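Local coordinates for CheA (Treponema denticola, PDB 6Y1Y), which probably relays signals from chemoreceptors to the flagellar motors as an autophosphorylating histidine kinase, represented here by its coiled-coil dimerization domain, at residues L55-K58 against M59-L63. Numbering follows the deposited sequence.
Sequences LLDK and MPEYL
Lys58 and Tyr62, one helical turn apart, run side by side and point the same way. Lys58 CB sits over the middle of one face of the Tyr62 ring in a CH-pi contact, 4.2 Å from the ring centroid and only 8° off the ring normal. Beneath the pair, the Tyr62 N to Lys58 O hydrogen bond is short, 2.7 Å, and nearly straight. Chi1 of -82°, with CG beside the backbone N, starts the lysine on its course; the extended chain then runs along the ring until Lys58 CE comes within 3.4 Å of Tyr62 OH. Their polar ends converge on the neighbouring helix 72-87: Lys58 NZ makes salt bridges to Asp78 and Glu82, and Tyr62 OH hydrogen-bonds to the same Asp78, which ties down both tips. All this lies toward the end of helix 7-67, the long first arm of a helical hairpin whose returning arm is split into helices 72-87 and 93-125; two such hairpins pair in the dimer. Half a turn round, Pro60 kinks that helix. Pro60 N has no hydrogen to give, and Pro60 CD lies 3.1 Å from Leu56 O. Just before it, Met59 N still bonds to Leu55 O at 3.1 Å, though bent to 138° at the hydrogen. On the dimer side, Leu55 and Met59 pack against Leu55 of the second subunit, while Leu56 meets Tyr83 of that subunit.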
loop_
_atom_site.group_PDB
_atom_site.type_symbol
_atom_site.label_atom_id
_atom_site.label_comp_id
_atom_site.label_asym_id
_atom_site.label_seq_id
_atom_site.Cartn_x
_atom_site.Cartn_y
_atom_site.Cartn_z
ATOM N N LEU B 55 16.334 16.030 15.738
ATOM C CA LEU B 55 15.671 17.305 16.015
ATOM C C LEU B 55 15.297 17.439 17.491
ATOM O O LEU B 55 15.474 18.508 18.097
ATOM C CB LEU B 55 14.441 17.440 15.125
ATOM C CG LEU B 55 13.603 18.702 15.336
ATOM C CD1 LEU B 55 14.432 19.953 15.095
ATOM C CD2 LEU B 55 12.392 18.669 14.427
ATOM N N LEU B 56 14.747 16.376 18.077
ATOM C CA LEU B 56 14.380 16.386 19.490
ATOM C C LEU B 56 15.603 16.567 20.380
ATOM O O LEU B 56 15.525 17.228 21.421
ATOM C CB LEU B 56 13.647 15.091 19.845
ATOM C CG LEU B 56 12.256 14.963 19.228
ATOM C CD1 LEU B 56 11.631 13.629 19.617
ATOM C CD2 LEU B 56 11.371 16.146 19.627
ATOM N N ASP B 57 16.726 15.938 20.026
ATOM C CA ASP B 57 17.935 16.112 20.820
ATOM C C ASP B 57 18.516 17.508 20.657
ATOM O O ASP B 57 18.950 18.130 21.639
ATOM C CB ASP B 57 18.979 15.080 20.403
ATOM C CG ASP B 57 20.251 15.197 21.211
ATOM O OD1 ASP B 57 20.151 15.120 22.451
ATOM O OD2 ASP B 57 21.336 15.379 20.617
ATOM N N LYS B 58 18.437 18.063 19.447
ATOM C CA LYS B 58 19.042 19.365 19.214
ATOM C C LYS B 58 18.298 20.490 19.907
ATOM O O LYS B 58 18.926 21.469 20.317
ATOM C CB LYS B 58 19.094 19.653 17.717
ATOM C CG LYS B 58 20.265 19.024 17.023
ATOM C CD LYS B 58 20.272 19.349 15.540
ATOM C CE LYS B 58 21.613 18.952 14.933
ATOM N NZ LYS B 58 21.742 19.373 13.503
ATOM N N MET B 59 16.981 20.388 20.056
ATOM C CA MET B 59 16.241 21.564 20.501
ATOM C C MET B 59 16.665 22.024 21.885
ATOM O O MET B 59 17.019 23.212 22.023
ATOM C CB MET B 59 14.730 21.330 20.436
ATOM C CG MET B 59 13.994 22.644 20.706
ATOM S SD MET B 59 12.216 22.687 20.433
ATOM C CE MET B 59 12.186 22.865 18.643
ATOM N N PRO B 60 16.728 21.175 22.912
ATOM C CA PRO B 60 17.189 21.671 24.218
ATOM C C PRO B 60 18.651 22.064 24.205
ATOM O O PRO B 60 19.031 23.059 24.838
ATOM C CB PRO B 60 16.921 20.494 25.173
ATOM C CG PRO B 60 15.971 19.590 24.437
ATOM C CD PRO B 60 16.314 19.760 22.987
ATOM N N GLU B 61 19.475 21.344 23.446
ATOM C CA GLU B 61 20.884 21.699 23.352
ATOM C C GLU B 61 21.049 23.079 22.747
ATOM O O GLU B 61 21.838 23.895 23.241
ATOM C CB GLU B 61 21.624 20.662 22.502
ATOM C CG GLU B 61 21.724 19.281 23.115
ATOM C CD GLU B 61 23.005 19.107 23.904
ATOM O OE1 GLU B 61 23.193 18.023 24.499
ATOM O OE2 GLU B 61 23.823 20.057 23.924
ATOM N N TYR B 62 20.289 23.365 21.694
ATOM C CA TYR B 62 20.388 24.654 21.018
ATOM C C TYR B 62 19.883 25.795 21.888
ATOM O O TYR B 62 20.397 26.911 21.792
ATOM C CB TYR B 62 19.649 24.600 19.686
ATOM C CG TYR B 62 20.446 23.918 18.600
ATOM C CD1 TYR B 62 21.647 23.272 18.880
ATOM C CD2 TYR B 62 19.990 23.925 17.296
ATOM C CE1 TYR B 62 22.377 22.654 17.876
ATOM C CE2 TYR B 62 20.709 23.314 16.283
ATOM C CZ TYR B 62 21.903 22.685 16.584
ATOM O OH TYR B 62 22.632 22.080 15.583
ATOM N N LEU B 63 18.847 25.554 22.697
ATOM C CA LEU B 63 18.402 26.590 23.627
ATOM C C LEU B 63 19.515 26.941 24.596
ATOM O O LEU B 63 19.773 28.123 24.865
ATOM C CB LEU B 63 17.171 26.110 24.396
ATOM C CG LEU B 63 15.914 25.916 23.559
ATOM C CD1 LEU B 63 14.855 25.099 24.316
ATOM C CD2 LEU B 63 15.379 27.271 23.128
#